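Local coordinates for SIRV1 hypothetical protein ORF119 (Sulfolobus islandicus rudivirus 1 variant xx, PDB 2X3G) that is probably a Rep-type HUH endonuclease that nicks viral DNA to start genome replication, at residues Y27-T30 with E31-F34; P96-I99 with S100-K103; Y106-M109 with L110-K113. All coordinates share one frame; numbering follows the deposited sequence.

Contact 1: residues Y27-T30 with E31-F34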
loop_
_atom_site.group_PDB
_atom_site.type_symbol
_atom_site.label_atom_id
_atom_site.label_comp_id
_atom_site.label_asym_id
_atom_site.label_seq_id
_atom_site.Cartn_x
_atom_site.Cartn_y
_atom_site.Cartn_z
ATOM N N TYR A 27 -10.714 6.782 14.935
ATOM C CA TYR A 27 -11.310 8.107 14.812
ATOM C C TYR A 27 -10.212 9.175 14.818
ATOM O O TYR A 27 -9.127 8.992 15.393
ATOM C CB TYR A 27 -12.394 8.361 15.886
ATOM C CG TYR A 27 -11.938 8.206 17.313
ATOM C CD1 TYR A 27 -12.206 7.041 18.033
ATOM C CD2 TYR A 27 -11.238 9.224 17.950
ATOM C CE1 TYR A 27 -11.780 6.900 19.354
ATOM C CE2 TYR A 27 -10.815 9.096 19.255
ATOM C CZ TYR A 27 -11.086 7.934 19.954
ATOM O OH TYR A 27 -10.659 7.825 21.252
ATOM N N GLY A 28 -10.487 10.279 14.138
ATOM C CA GLY A 28 -9.465 11.286 13.891
ATOM C C GLY A 28 -9.177 11.465 12.414
ATOM O O GLY A 28 -9.630 10.684 11.569
ATOM N N ASP A 29 -8.382 12.489 12.118
ATOM C CA ASP A 29 -8.243 12.995 10.769
ATOM C C ASP A 29 -6.774 12.961 10.380
ATOM O O ASP A 29 -6.020 13.880 10.688
ATOM C CB ASP A 29 -8.812 14.418 10.719
ATOM C CG ASP A 29 -8.893 14.977 9.309
ATOM O OD1 ASP A 29 -8.284 14.388 8.383
ATOM O OD2 ASP A 29 -9.574 16.015 9.138
ATOM N N THR A 30 -6.373 11.893 9.697
ATOM C CA THR A 30 -4.967 11.692 9.361
ATOM C C THR A 30 -4.442 12.787 8.419
ATOM O O THR A 30 -3.241 13.084 8.423
ATOM C CB THR A 30 -4.712 10.274 8.772
ATOM O OG1 THR A 30 -5.062 9.277 9.746
ATOM C CG2 THR A 30 -3.231 10.093 8.378
ATOM N N GLU A 31 -5.328 13.391 7.628
ATOM C CA GLU A 31 -4.927 14.510 6.785
ATOM C C GLU A 31 -4.520 15.694 7.651
ATOM O O GLU A 31 -3.431 16.240 7.491
ATOM C CB GLU A 31 -6.052 14.941 5.842
ATOM C CG GLU A 31 -6.385 13.946 4.748
ATOM C CD GLU A 31 -7.202 14.566 3.622
ATOM O OE1 GLU A 31 -7.152 14.029 2.489
ATOM O OE2 GLU A 31 -7.895 15.591 3.860
ATOM N N LYS A 32 -5.408 16.075 8.565
ATOM C CA LYS A 32 -5.184 17.223 9.444
ATOM C C LYS A 32 -3.966 17.005 10.337
ATOM O O LYS A 32 -3.167 17.923 10.540
ATOM C CB LYS A 32 -6.420 17.477 10.302
ATOM C CG LYS A 32 -6.506 18.886 10.884
ATOM C CD LYS A 32 -7.911 19.182 11.403
ATOM C CE LYS A 32 -8.269 20.663 11.269
ATOM N NZ LYS A 32 -9.727 20.913 11.460
ATOM N N ILE A 33 -3.835 15.782 10.857
ATOM C CA ILE A 33 -2.702 15.394 11.705
ATOM C C ILE A 33 -1.394 15.565 10.969
ATOM O O ILE A 33 -0.498 16.250 11.444
ATOM C CB ILE A 33 -2.809 13.906 12.169
ATOM C CG1 ILE A 33 -3.995 13.718 13.119
ATOM C CG2 ILE A 33 -1.542 13.459 12.864
ATOM C CD1 ILE A 33 -4.633 12.349 13.004
ATOM N N PHE A 34 -1.276 14.912 9.818
ATOM C CA PHE A 34 -0.049 14.971 9.029
ATOM C C PHE A 34 0.248 16.403 8.571
ATOM O O PHE A 34 1.390 16.847 8.629
ATOM C CB PHE A 34 -0.139 14.047 7.805
ATOM C CG PHE A 34 0.108 12.575 8.092
ATOM C CD1 PHE A 34 0.289 12.086 9.386
ATOM C CD2 PHE A 34 0.111 11.665 7.045
ATOM C CE1 PHE A 34 0.507 10.729 9.610
ATOM C CE2 PHE A 34 0.326 10.294 7.275
ATOM C CZ PHE A 34 0.522 9.834 8.551
#
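Thr-30 and Phe-34 lie alongside one another and point the same way, with the methyl CG2 of Thr-30 over the centre of one face of the Phe-34 ring. CG2 is 3.7 Å from the centroid of that ring and 11° off the normal, which identifies a CH-pi contact. The threonine torsion explains it: OG1 stands beside the backbone N (chi1 -61°), which puts CG2 anti to that N and over the Phe-34 ring. The backbone bond from Phe-34 N to Thr-30 O, 3.0 Å long, fixes the same spacing. Asp-29 is the N-cap. Its OD1 accepts weakly from Lys-32 N at 3.3 Å and, less straight (126°), from Glu-31 N at 3.2 Å, so one carboxylate oxygen serves two amides of the first turn. Lys-32 CB packs beside Asp-29 CG. Ile-33 N donates to Asp-29 O at 2.9 Å, and the CD1 end of Ile-33 folds back over that same carbonyl. Outside this turn, Thr-30 OG1 is hydrogen-bonded to Tyr-65 OH, and the Tyr-65 ring meets Phe-34 edge-to-face. Helix 30-44 thus starts against strands 64-71 and 49-55, the latter touching Phe-34 through Ser-52, while Ile-33 leans on the loop at Met-84 and Pro-85.

Contact 2: residues P96-I99 with S100-K103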
loop_
_atom_site.group_PDB
_atom_site.type_symbol
_atom_site.label_atom_id
_atom_site.label_comp_id
_atom_site.label_asym_id
_atom_site.label_seq_id
_atom_site.Cartn_x
_atom_site.Cartn_y
_atom_site.Cartn_z
ATOM N N PRO A 96 21.057 6.150 11.431
ATOM C CA PRO A 96 22.469 6.447 11.122
ATOM C C PRO A 96 22.720 6.674 9.625
ATOM O O PRO A 96 21.994 6.149 8.760
ATOM C CB PRO A 96 23.211 5.199 11.617
ATOM C CG PRO A 96 22.245 4.535 12.587
ATOM C CD PRO A 96 20.894 4.803 12.011
ATOM N N LYS A 97 23.779 7.419 9.333
ATOM C CA LYS A 97 24.146 7.735 7.953
ATOM C C LYS A 97 24.800 6.570 7.230
ATOM O O LYS A 97 25.993 6.622 6.861
ATOM C CB LYS A 97 25.076 8.942 7.922
ATOM C CG LYS A 97 24.470 10.216 8.567
ATOM C CD LYS A 97 23.059 10.523 8.027
ATOM C CE LYS A 97 22.599 11.916 8.538
ATOM N NZ LYS A 97 21.183 12.229 8.199
ATOM N N SER A 98 24.026 5.506 7.019
ATOM C CA SER A 98 24.480 4.360 6.264
ATOM C C SER A 98 23.391 4.042 5.257
ATOM O O SER A 98 22.211 4.265 5.543
ATOM C CB SER A 98 24.803 3.164 7.174
ATOM O OG SER A 98 23.812 2.154 7.157
ATOM N N ILE A 99 23.805 3.593 4.071
ATOM C CA ILE A 99 22.873 3.283 2.982
ATOM C C ILE A 99 21.987 2.130 3.395
ATOM O O ILE A 99 20.776 2.165 3.192
ATOM C CB ILE A 99 23.585 2.946 1.660
ATOM C CG1 ILE A 99 24.312 4.180 1.120
ATOM C CG2 ILE A 99 22.582 2.428 0.612
ATOM C CD1 ILE A 99 25.281 3.919 -0.002
ATOM N N SER A 100 22.599 1.111 3.990
ATOM C CA SER A 100 21.870 -0.067 4.445
ATOM C C SER A 100 20.781 0.283 5.439
ATOM O O SER A 100 19.679 -0.240 5.345
ATOM C CB SER A 100 22.819 -1.086 5.070
ATOM O OG SER A 100 22.067 -2.138 5.646
ATOM N N ASP A 101 21.078 1.185 6.375
ATOM C CA ASP A 101 20.122 1.525 7.409
ATOM C C ASP A 101 18.936 2.279 6.848
ATOM O O ASP A 101 17.807 1.945 7.175
ATOM C CB ASP A 101 20.760 2.339 8.522
ATOM C CG ASP A 101 21.613 1.501 9.438
ATOM O OD1 ASP A 101 21.482 0.255 9.453
ATOM O OD2 ASP A 101 22.445 2.096 10.126
ATOM N N ILE A 102 19.177 3.287 6.016
ATOM C CA ILE A 102 18.065 4.083 5.473
ATOM C C ILE A 102 17.212 3.244 4.514
ATOM O O ILE A 102 15.986 3.328 4.559
ATOM C CB ILE A 102 18.518 5.461 4.850
ATOM C CG1 ILE A 102 17.291 6.361 4.618
ATOM C CG2 ILE A 102 19.343 5.295 3.585
ATOM C CD1 ILE A 102 16.579 6.736 5.920
ATOM N N LYS A 103 17.849 2.407 3.698
ATOM C CA LYS A 103 17.114 1.509 2.824
ATOM C C LYS A 103 16.282 0.500 3.581
ATOM O O LYS A 103 15.187 0.184 3.166
ATOM C CB LYS A 103 18.052 0.802 1.867
ATOM C CG LYS A 103 18.608 1.717 0.810
ATOM C CD LYS A 103 19.385 0.929 -0.215
ATOM C CE LYS A 103 19.771 1.816 -1.382
ATOM N NZ LYS A 103 20.527 1.070 -2.389
#
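Ser-98 OG takes the N-H of Asp-101 in a 3.0 Å bond bent to 154°, the side-chain cap of the helix that starts at Ile-99. The Asp-101 side chain turns back toward the cap, its CG lying beside the backbone N (chi1 -76°). There its OD2 meets the ring of Pro-96, 3.5 Å from Pro-96 CG, and the two side chains cross at about a right angle. A second strip runs along the helix: Ile-99 and Lys-103 lie side by side, and the methyl CG2 of Ile-99 touches CE of Lys-103 at 3.5 Å. The extended lysine chain exposes its methylenes to that methyl one after another. The next shell is backbone. Ile-102 N donates a hydrogen bond to Ser-98 O at 3.2 Å, and Lys-103 N one to Ile-99 O at 3.0 Å. Before the cap, Ser-98 N donates to Pro-96 O at 2.8 Å, closing an inverse gamma turn centred on Lys-97. Further out, Pro-96 O also accepts from His-10 NE2, and the buried Ile-102 packs on Val-6 and Leu-7 of helix 2-10. The geometry is that of a serine N-cap, preceded by an inverse gamma turn, at the start of helix 99-109.

Contact 3: residues Y106-M109 with L110-K113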
loop_
_atom_site.group_PDB
_atom_site.type_symbol
_atom_site.label_atom_id
_atom_site.label_comp_id
_atom_site.label_asym_id
_atom_site.label_seq_id
_atom_site.Cartn_x
_atom_site.Cartn_y
_atom_site.Cartn_z
ATOM N N TYR A 106 13.286 2.523 4.861
ATOM C CA TYR A 106 12.370 2.734 3.730
ATOM C C TYR A 106 11.563 1.484 3.381
ATOM O O TYR A 106 10.344 1.539 3.168
ATOM C CB TYR A 106 13.163 3.179 2.513
ATOM C CG TYR A 106 12.289 3.462 1.316
ATOM C CD1 TYR A 106 11.679 4.709 1.158
ATOM C CD2 TYR A 106 12.062 2.493 0.348
ATOM C CE1 TYR A 106 10.879 4.974 0.072
ATOM C CE2 TYR A 106 11.250 2.763 -0.753
ATOM C CZ TYR A 106 10.670 4.022 -0.868
ATOM O OH TYR A 106 9.865 4.321 -1.929
ATOM N N LYS A 107 12.261 0.355 3.289
ATOM C CA LYS A 107 11.637 -0.918 2.964
ATOM C C LYS A 107 10.571 -1.255 4.003
ATOM O O LYS A 107 9.466 -1.695 3.666
ATOM C CB LYS A 107 12.717 -2.007 2.874
ATOM C CG LYS A 107 12.233 -3.400 2.582
ATOM C CD LYS A 107 13.306 -4.260 1.835
ATOM C CE LYS A 107 13.373 -5.689 2.354
ATOM N NZ LYS A 107 14.276 -6.614 1.522
ATOM N N TYR A 108 10.881 -1.000 5.268
ATOM C CA TYR A 108 9.954 -1.285 6.349
ATOM C C TYR A 108 8.714 -0.403 6.275
ATOM O O TYR A 108 7.597 -0.861 6.499
ATOM C CB TYR A 108 10.643 -1.060 7.690
ATOM C CG TYR A 108 9.802 -1.447 8.875
ATOM C CD1 TYR A 108 9.578 -2.780 9.163
ATOM C CD2 TYR A 108 9.241 -0.482 9.714
ATOM C CE1 TYR A 108 8.821 -3.160 10.238
ATOM C CE2 TYR A 108 8.470 -0.861 10.807
ATOM C CZ TYR A 108 8.275 -2.203 11.059
ATOM O OH TYR A 108 7.532 -2.638 12.126
HETATM N N MSE A 109 8.929 0.871 5.963
HETATM C CA MSE A 109 7.840 1.824 5.810
HETATM C C MSE A 109 6.916 1.503 4.657
HETATM O O MSE A 109 5.722 1.750 4.769
HETATM C CB MSE A 109 8.376 3.241 5.629
HETATM C CG MSE A 109 9.003 3.757 6.869
HETATM SE SE MSE A 109 9.851 5.471 6.581
HETATM C CE MSE A 109 8.302 6.639 6.198
ATOM N N LEU A 110 7.446 0.940 3.571
ATOM C CA LEU A 110 6.622 0.652 2.388
ATOM C C LEU A 110 6.112 -0.789 2.312
ATOM O O LEU A 110 5.515 -1.185 1.307
ATOM C CB LEU A 110 7.388 0.983 1.107
ATOM C CG LEU A 110 7.260 2.441 0.655
ATOM C CD1 LEU A 110 8.222 2.675 -0.442
ATOM C CD2 LEU A 110 5.863 2.762 0.171
ATOM N N LYS A 111 6.302 -1.566 3.376
ATOM C CA LYS A 111 6.021 -3.001 3.302
ATOM C C LYS A 111 4.541 -3.319 3.041
ATOM O O LYS A 111 4.231 -4.343 2.437
ATOM C CB LYS A 111 6.527 -3.722 4.563
ATOM C CG LYS A 111 5.677 -3.525 5.794
ATOM C CD LYS A 111 6.446 -3.934 7.063
ATOM C CE LYS A 111 5.820 -3.362 8.313
ATOM N NZ LYS A 111 5.793 -1.846 8.377
ATOM N N THR A 112 3.626 -2.465 3.498
ATOM C CA THR A 112 2.195 -2.711 3.264
ATOM C C THR A 112 1.710 -2.100 1.943
ATOM O O THR A 112 0.536 -2.233 1.603
ATOM C CB THR A 112 1.298 -2.161 4.405
ATOM O OG1 THR A 112 1.312 -0.734 4.374
ATOM C CG2 THR A 112 1.747 -2.663 5.790
ATOM N N LYS A 113 2.619 -1.455 1.210
ATOM C CA LYS A 113 2.274 -0.675 0.019
ATOM C C LYS A 113 2.726 -1.340 -1.285
ATOM O O LYS A 113 2.638 -0.741 -2.361
ATOM C CB LYS A 113 2.884 0.723 0.149
ATOM C CG LYS A 113 2.494 1.476 1.420
ATOM C CD LYS A 113 1.016 1.768 1.491
ATOM C CE LYS A 113 0.624 2.587 2.729
ATOM N NZ LYS A 113 -0.851 2.752 2.810
HETATM O O HOH W 1 4.819 -1.599 11.038
HETATM O O HOH W 2 3.843 0.098 5.054
#
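Lys-111 folds back over Tyr-108 at the C-terminal end of helix 99-109, forming a cation-pi pair within one turn. Its CG occupies the crowded position between the backbone N and the carbonyl carbon (chi1 76°), directing the chain back. CB starts 3.6 Å from Tyr-108 O. CG and then CD pass along the same carbonyl oxygen, CD at 3.3 Å. CE moves on to the ring, 3.6 Å from Tyr-108 CE1, and a final bend at chi4 (-62°) brings NZ over the ring centre. NZ is 3.6 Å from the centroid of the Tyr-108 ring, 9° off its normal, and also donates to Tyr-108 O at 2.8 Å, so one ammonium group meets both carbonyl and ring face. Glu-55 on strand 49-55 adds a salt bridge to NZ, and the ring of His-66 meets Tyr-108. A helix tyrosine against a histidine of the central sheet is the layout of HUH-type Rep nucleases, which this protein probably resembles. Leu-110 N keeps a helical bond to Tyr-106 O at 3.0 Å, while Leu-110 packs on Ile-116 of the second subunit. Water 1 accepts from Lys-111 NZ at 2.8 Å and is hydrogen-bonded to Tyr-108 OH at 3.1 Å.

Overall arrangement
Contacts 2 and 3 mark the start and end of one helix, 99-109, with centres 15 Å apart; contact 1 opens helix 30-44. Contacts 1 and 2 lie on opposite sides of the chain's centre, 29 Å between centres and about 17 Å at the nearest atoms. Contact 3 is nearer to contact 1, about 9 Å between nearest atoms. Strand 64-71 relates these two: Tyr-65 meets contact 1, and the next residue, His-66, meets contact 3. If the protein works as an HUH nuclease, the Tyr-108 and His-66 pair of contact 3 would probably belong to, or border, its active site. Contact 3 borders the second subunit; no other chain of the assembly touches contacts 1 and 2.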